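PDB 3H5T: transcriptional regulator, LacI family from Corynebacterium glutamicum, which acts as an inositol-dependent transcriptional activator of the inositol phosphate synthase gene ino1 and takes part in regulating cell wall biogenesis by binding a palindromic promoter motif. Local coordinates for residues Y218-Q221 / R222-R226; G227-E230 / V231-E234; A161-E164 / G165-F168. All coordinates share one frame; numbering follows the deposited sequence.

How the interactions relate
Interactions 1 and 2 lie in series on helix 221-235, on the five-stranded-sheet half of the effector-binding domain, with centres 13 Å apart. Interaction 3 lies in a loop feeding the seven-stranded sheet of the other half. Interaction 1 is largely buried and polar at the helix start: arginines, a carboxylate and backbone carbonyls dominate. Further along, interaction 2 is a mid-helix contact with an apolar face toward the fold and an exposed side that carries two glutamates. Interaction 3, partly buried, combines a CH-pi contact with a beta turn and a bridging water. It meets interaction 1 where Gln-219 packs against Ala-161 and Arg-162, whereas interaction 2 stays about 13 Å from it at the nearest atoms.

Interaction 1: Y218-Q221 / R222-R226; sequences YQVQ and RDRVR
Tyr-218 meets Arg-222 through its backbone: the Arg-222 N-H points almost straight at Tyr-218 O (3.2 Å, 178°) and lies in the carbonyl plane. The phenol ring packs against Ala-138 and Arg-198. Gln-219 comes next, and its aliphatic part runs side by side with the Arg-222 side chain, placing CG over one face of the guanidinium, 3.4 Å from Arg-222 NH2. The Arg-222 chain leaves extended and then bends at chi3 (66°), a fold that brings NE to Asp-223 OD1 at 3.1 Å in a salt bridge. Asp-223 OD1 is met on its syn side and lies close to the guanidinium plane, although Arg-222 NE stands well out of the carboxylate plane, so that the group is held at an edge by Asp-223 and flanked on a face by Gln-219. Val-220 occupies the N-cap position. Its carbonyl O accepts from Arg-224 N at 2.6 Å, while the side chain lies alongside Arg-224 and sets CG1 over the centre of that guanidinium, 3.4 Å from Arg-224 CZ. With this methyl on one face, the Arg-224 group is further fixed by bonds to Asn-173 and the carbonyl of Thr-275 and by a cation-pi contact with Phe-303. Gln-221 opens the helix proper. Its O receives Val-225 N at 3.0 Å and, weakly, Arg-224 N, while its OE1 is taken by the backbone N of Ile-197. The segment is thus the N-terminal start of helix 221-235 in a type I periplasmic-binding-protein fold, as found throughout LacI family regulators, with Arg-224 directed toward the region between the two halves of the domain where effectors bind in relatives.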
loop_
_atom_site.group_PDB
_atom_site.type_symbol
_atom_site.label_atom_id
_atom_site.label_comp_id
_atom_site.label_asym_id
_atom_site.label_seq_id
_atom_site.Cartn_x
_atom_site.Cartn_y
_atom_site.Cartn_z
ATOM N N TYR A 218 -2.976 15.267 -2.525
ATOM C CA TYR A 218 -2.793 13.848 -2.305
ATOM C C TYR A 218 -3.874 13.110 -3.074
ATOM O O TYR A 218 -4.951 12.833 -2.555
ATOM C CB TYR A 218 -2.856 13.502 -0.809
ATOM C CG TYR A 218 -1.543 13.707 -0.065
ATOM C CD1 TYR A 218 -0.538 12.732 -0.097
ATOM C CD2 TYR A 218 -1.298 14.886 0.651
ATOM C CE1 TYR A 218 0.682 12.925 0.562
ATOM C CE2 TYR A 218 -0.091 15.092 1.311
ATOM C CZ TYR A 218 0.900 14.111 1.263
ATOM O OH TYR A 218 2.106 14.328 1.894
ATOM N N GLN A 219 -3.589 12.827 -4.341
ATOM C CA GLN A 219 -4.516 12.080 -5.184
ATOM C C GLN A 219 -4.688 10.761 -4.423
ATOM O O GLN A 219 -3.921 10.484 -3.509
ATOM C CB GLN A 219 -3.871 11.855 -6.556
ATOM C CG GLN A 219 -3.421 13.148 -7.234
ATOM C CD GLN A 219 -2.387 12.921 -8.335
ATOM O OE1 GLN A 219 -2.039 13.843 -9.075
ATOM N NE2 GLN A 219 -1.890 11.696 -8.441
ATOM N N VAL A 220 -5.664 9.945 -4.791
ATOM C CA VAL A 220 -5.931 8.685 -4.084
ATOM C C VAL A 220 -6.958 9.082 -3.032
ATOM O O VAL A 220 -8.123 8.703 -3.129
ATOM C CB VAL A 220 -4.663 8.076 -3.369
ATOM C CG1 VAL A 220 -5.040 6.826 -2.579
ATOM C CG2 VAL A 220 -3.605 7.706 -4.384
ATOM N N GLN A 221 -6.533 9.870 -2.048
ATOM C CA GLN A 221 -7.450 10.335 -1.019
ATOM C C GLN A 221 -8.528 11.156 -1.705
ATOM O O GLN A 221 -9.710 10.864 -1.589
ATOM C CB GLN A 221 -6.721 11.205 -0.005
ATOM C CG GLN A 221 -5.687 10.455 0.780
ATOM C CD GLN A 221 -6.243 9.181 1.339
ATOM O OE1 GLN A 221 -7.199 9.204 2.106
ATOM N NE2 GLN A 221 -5.656 8.051 0.949
ATOM N N ARG A 222 -8.101 12.184 -2.429
ATOM C CA ARG A 222 -9.006 13.055 -3.156
ATOM C C ARG A 222 -9.871 12.249 -4.112
ATOM O O ARG A 222 -11.081 12.412 -4.154
ATOM C CB ARG A 222 -8.209 14.090 -3.952
ATOM C CG ARG A 222 -9.063 15.064 -4.757
ATOM C CD ARG A 222 -8.203 15.837 -5.738
ATOM N NE ARG A 222 -7.648 14.961 -6.765
ATOM C CZ ARG A 222 -6.677 15.302 -7.607
ATOM N NH1 ARG A 222 -6.131 16.511 -7.555
ATOM N NH2 ARG A 222 -6.251 14.431 -8.506
ATOM N N ASP A 223 -9.250 11.361 -4.873
ATOM C CA ASP A 223 -9.987 10.565 -5.831
ATOM C C ASP A 223 -10.898 9.504 -5.231
ATOM O O ASP A 223 -11.930 9.175 -5.826
ATOM C CB ASP A 223 -9.019 9.940 -6.831
ATOM C CG ASP A 223 -8.426 10.970 -7.773
ATOM O OD1 ASP A 223 -8.746 12.171 -7.616
ATOM O OD2 ASP A 223 -7.645 10.586 -8.670
ATOM N N ARG A 224 -10.542 8.957 -4.071
ATOM C CA ARG A 224 -11.410 7.951 -3.461
ATOM C C ARG A 224 -12.608 8.654 -2.829
ATOM O O ARG A 224 -13.709 8.096 -2.753
ATOM C CB ARG A 224 -10.651 7.115 -2.421
ATOM C CG ARG A 224 -9.716 6.076 -3.045
ATOM C CD ARG A 224 -8.932 5.274 -2.004
ATOM N NE ARG A 224 -7.862 4.520 -2.656
ATOM C CZ ARG A 224 -6.797 4.005 -2.045
ATOM N NH1 ARG A 224 -6.637 4.143 -0.739
ATOM N NH2 ARG A 224 -5.864 3.388 -2.760
ATOM N N VAL A 225 -12.387 9.893 -2.390
ATOM C CA VAL A 225 -13.449 10.692 -1.798
ATOM C C VAL A 225 -14.417 11.081 -2.921
ATOM O O VAL A 225 -15.630 10.962 -2.778
ATOM C CB VAL A 225 -12.881 11.970 -1.128
ATOM C CG1 VAL A 225 -14.010 12.896 -0.726
ATOM C CG2 VAL A 225 -12.064 11.598 0.101
ATOM N N ARG A 226 -13.856 11.517 -4.046
ATOM C CA ARG A 226 -14.621 11.926 -5.225
ATOM C C ARG A 226 -15.473 10.790 -5.804
ATOM O O ARG A 226 -16.677 10.945 -6.016
ATOM C CB ARG A 226 -13.661 12.443 -6.301
ATOM C CG ARG A 226 -12.908 13.698 -5.898
ATOM C CD ARG A 226 -13.710 14.948 -6.203
ATOM N NE ARG A 226 -13.161 15.633 -7.367
ATOM C CZ ARG A 226 -12.019 16.311 -7.355
ATOM N NH1 ARG A 226 -11.310 16.399 -6.238
ATOM N NH2 ARG A 226 -11.576 16.886 -8.463
#

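Interaction 2: G227-E230 / V231-E234; sequences GAME and VFIE
Phe-232 lays one face of its ring against the carbonyl oxygen of Ala-228, one turn earlier, with Phe-232 CG 3.5 Å from Ala-228 O. The oxygen sits toward the ring's rim. That same O accepts Phe-232 N at 3.1 Å, so the backbone bond and the ring placement share one acceptor; CG lies beside the backbone N (chi1 -65°), which swings the ring back over the preceding turn. This is the packed side. The ring also rests on Ala-181 and Ile-185 of helix 178-186 and on Ile-192, while Met-229 lies against Ile-194. The contact therefore belongs to a helix layered on the five-stranded sheet of the alpha/beta sandwich, next to helix 178-186. Met-229 reaches Phe-232 and Ile-233 more loosely: SD stands 4.4 Å from Phe-232 CD2, and CG 4.5 Å from Ile-233 CD1. Ile-233 N is nevertheless hydrogen-bonded to Met-229 O at 2.9 Å. On the solvent side, Glu-230 and Glu-234 are joined by a weak backbone bond from Glu-234 N to Glu-230 O (3.3 Å), and the Glu-230 carboxylate forms a long, weak ion pair with Arg-174.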
loop_
_atom_site.group_PDB
_atom_site.type_symbol
_atom_site.label_atom_id
_atom_site.label_comp_id
_atom_site.label_asym_id
_atom_site.label_seq_id
_atom_site.Cartn_x
_atom_site.Cartn_y
_atom_site.Cartn_z
ATOM N N GLY A 227 -14.836 9.651 -6.062
ATOM C CA GLY A 227 -15.545 8.508 -6.606
ATOM C C GLY A 227 -16.687 8.058 -5.715
ATOM O O GLY A 227 -17.752 7.688 -6.211
ATOM N N ALA A 228 -16.478 8.076 -4.402
ATOM C CA ALA A 228 -17.534 7.664 -3.479
ATOM C C ALA A 228 -18.658 8.688 -3.545
ATOM O O ALA A 228 -19.830 8.334 -3.641
ATOM C CB ALA A 228 -16.994 7.567 -2.052
ATOM N N MET A 229 -18.279 9.962 -3.509
ATOM C CA MET A 229 -19.232 11.057 -3.567
ATOM C C MET A 229 -20.037 11.051 -4.866
ATOM O O MET A 229 -21.198 11.463 -4.878
ATOM C CB MET A 229 -18.504 12.392 -3.433
ATOM C CG MET A 229 -19.415 13.545 -3.079
ATOM S SD MET A 229 -20.047 13.399 -1.407
ATOM C CE MET A 229 -18.681 14.053 -0.514
ATOM N N GLU A 230 -19.420 10.589 -5.954
ATOM C CA GLU A 230 -20.097 10.539 -7.249
ATOM C C GLU A 230 -21.205 9.495 -7.224
ATOM O O GLU A 230 -22.235 9.655 -7.877
ATOM C CB GLU A 230 -19.097 10.238 -8.376
ATOM C CG GLU A 230 -18.026 11.320 -8.527
ATOM C CD GLU A 230 -17.054 11.070 -9.670
ATOM O OE1 GLU A 230 -16.502 9.952 -9.761
ATOM O OE2 GLU A 230 -16.828 12.004 -10.472
ATOM N N VAL A 231 -20.998 8.432 -6.457
ATOM C CA VAL A 231 -22.002 7.384 -6.343
ATOM C C VAL A 231 -23.136 7.843 -5.428
ATOM O O VAL A 231 -24.281 7.429 -5.592
ATOM C CB VAL A 231 -21.378 6.076 -5.799
ATOM C CG1 VAL A 231 -22.471 5.036 -5.536
ATOM C CG2 VAL A 231 -20.364 5.536 -6.802
ATOM N N PHE A 232 -22.824 8.700 -4.464
ATOM C CA PHE A 232 -23.847 9.201 -3.554
ATOM C C PHE A 232 -24.728 10.224 -4.260
ATOM O O PHE A 232 -25.937 10.268 -4.044
ATOM C CB PHE A 232 -23.210 9.840 -2.316
ATOM C CG PHE A 232 -22.450 8.874 -1.455
ATOM C CD1 PHE A 232 -22.676 7.505 -1.551
ATOM C CD2 PHE A 232 -21.541 9.336 -0.512
ATOM C CE1 PHE A 232 -22.010 6.615 -0.718
ATOM C CE2 PHE A 232 -20.868 8.450 0.328
ATOM C CZ PHE A 232 -21.106 7.089 0.225
ATOM N N ILE A 233 -24.105 11.044 -5.101
ATOM C CA ILE A 233 -24.816 12.066 -5.857
ATOM C C ILE A 233 -25.852 11.414 -6.767
ATOM O O ILE A 233 -26.992 11.879 -6.850
ATOM C CB ILE A 233 -23.832 12.912 -6.704
ATOM C CG1 ILE A 233 -23.095 13.899 -5.796
ATOM C CG2 ILE A 233 -24.570 13.652 -7.806
ATOM C CD1 ILE A 233 -22.053 14.742 -6.515
ATOM N N GLU A 234 -25.454 10.338 -7.440
ATOM C CA GLU A 234 -26.346 9.612 -8.336
ATOM C C GLU A 234 -27.490 8.984 -7.550
ATOM O O GLU A 234 -28.540 8.671 -8.108
ATOM C CB GLU A 234 -25.572 8.518 -9.076
ATOM C CG GLU A 234 -26.430 7.616 -9.966
ATOM C CD GLU A 234 -27.051 8.350 -11.148
ATOM O OE1 GLU A 234 -27.858 9.280 -10.927
ATOM O OE2 GLU A 234 -26.732 7.992 -12.302
#

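Interaction 3: A161-E164 / G165-F168; sequences AREE and GMPF
Phe-168 slides its ring beneath Ala-161, whose CA lies over the ring face in a CH-pi contact, 4.0 Å from the centroid and 20° off the normal. The methyl adds to it, with Ala-161 CB 3.7 Å from Phe-168 CZ. In Phe-168 the CG is anti to the backbone N (chi1 179°), which carries the ring across to the outgoing arm of the loop, where Ala-161 lies. Between these ends the chain reverses through a type II beta turn from Glu-163 to Met-166, within the loop that joins strand 154-157 to its parallel neighbour 168-171 in the larger sheet. Gly-165 fills the third position with the positive phi (71°) that such turns require. The closing bond, Met-166 N to Glu-163 O, is long and weak at 3.5 Å. A water lies inside the loop, accepting from Glu-163 N at 3.0 Å and donating weakly to Met-166 O. Beside the turn, the aliphatic parts of two side chains meet: Glu-163 CB lies 4.0 Å from Met-166 CB, and both residues touch Ile-144 and Ile-156. The Glu-163 carboxylate leads on to salt bridges with Arg-148 and Lys-139.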
loop_
_atom_site.group_PDB
_atom_site.type_symbol
_atom_site.label_atom_id
_atom_site.label_comp_id
_atom_site.label_asym_id
_atom_site.label_seq_id
_atom_site.Cartn_x
_atom_site.Cartn_y
_atom_site.Cartn_z
ATOM N N ALA A 161 0.494 10.795 -10.065
ATOM C CA ALA A 161 0.283 10.374 -11.438
ATOM C C ALA A 161 0.771 11.458 -12.378
ATOM O O ALA A 161 0.938 12.610 -11.983
ATOM C CB ALA A 161 -1.209 10.130 -11.684
ATOM N N ARG A 162 1.000 11.072 -13.626
ATOM C CA ARG A 162 1.408 12.006 -14.657
ATOM C C ARG A 162 2.714 12.773 -14.439
ATOM O O ARG A 162 2.772 13.979 -14.667
ATOM C CB ARG A 162 0.261 12.989 -14.913
ATOM C CG ARG A 162 -1.023 12.331 -15.436
ATOM C CD ARG A 162 -2.180 13.316 -15.520
ATOM N NE ARG A 162 -2.651 13.690 -14.190
ATOM C CZ ARG A 162 -3.395 12.910 -13.404
ATOM N NH1 ARG A 162 -3.773 11.699 -13.817
ATOM N NH2 ARG A 162 -3.751 13.336 -12.193
ATOM N N GLU A 163 3.757 12.086 -13.987
ATOM C CA GLU A 163 5.059 12.725 -13.828
ATOM C C GLU A 163 5.830 12.263 -15.050
ATOM O O GLU A 163 5.820 11.083 -15.368
ATOM C CB GLU A 163 5.781 12.252 -12.560
ATOM C CG GLU A 163 5.344 12.944 -11.279
ATOM C CD GLU A 163 5.547 14.451 -11.320
ATOM O OE1 GLU A 163 6.629 14.892 -11.758
ATOM O OE2 GLU A 163 4.629 15.194 -10.905
ATOM N N GLU A 164 6.486 13.181 -15.743
ATOM C CA GLU A 164 7.235 12.802 -16.937
ATOM C C GLU A 164 8.475 11.965 -16.611
ATOM O O GLU A 164 9.201 12.257 -15.668
ATOM C CB GLU A 164 7.648 14.054 -17.720
ATOM C CG GLU A 164 8.480 13.751 -18.962
ATOM C CD GLU A 164 9.159 14.984 -19.516
ATOM O OE1 GLU A 164 9.874 15.661 -18.742
ATOM O OE2 GLU A 164 8.984 15.275 -20.720
ATOM N N GLY A 165 8.699 10.920 -17.401
ATOM C CA GLY A 165 9.854 10.056 -17.209
ATOM C C GLY A 165 9.812 9.154 -15.988
ATOM O O GLY A 165 10.825 8.557 -15.627
ATOM N N MET A 166 8.645 9.039 -15.359
ATOM C CA MET A 166 8.497 8.218 -14.159
ATOM C C MET A 166 7.324 7.226 -14.230
ATOM O O MET A 166 6.192 7.582 -13.902
ATOM C CB MET A 166 8.316 9.131 -12.926
ATOM C CG MET A 166 9.577 9.849 -12.421
ATOM S SD MET A 166 9.311 10.925 -10.956
ATOM C CE MET A 166 10.478 12.134 -11.262
ATOM N N PRO A 167 7.581 5.975 -14.666
ATOM C CA PRO A 167 6.549 4.937 -14.771
ATOM C C PRO A 167 5.626 4.941 -13.557
ATOM O O PRO A 167 6.078 5.133 -12.432
ATOM C CB PRO A 167 7.372 3.666 -14.900
ATOM C CG PRO A 167 8.450 4.116 -15.817
ATOM C CD PRO A 167 8.854 5.473 -15.212
ATOM N N PHE A 168 4.339 4.715 -13.800
ATOM C CA PHE A 168 3.315 4.763 -12.763
ATOM C C PHE A 168 2.520 3.456 -12.609
ATOM O O PHE A 168 2.031 2.894 -13.592
ATOM C CB PHE A 168 2.383 5.945 -13.104
ATOM C CG PHE A 168 1.228 6.150 -12.148
ATOM C CD1 PHE A 168 1.434 6.649 -10.869
ATOM C CD2 PHE A 168 -0.076 5.895 -12.558
ATOM C CE1 PHE A 168 0.358 6.893 -10.015
ATOM C CE2 PHE A 168 -1.159 6.137 -11.716
ATOM C CZ PHE A 168 -0.942 6.637 -10.443
HETATM O O HOH W 1 3.444 9.321 -12.869
#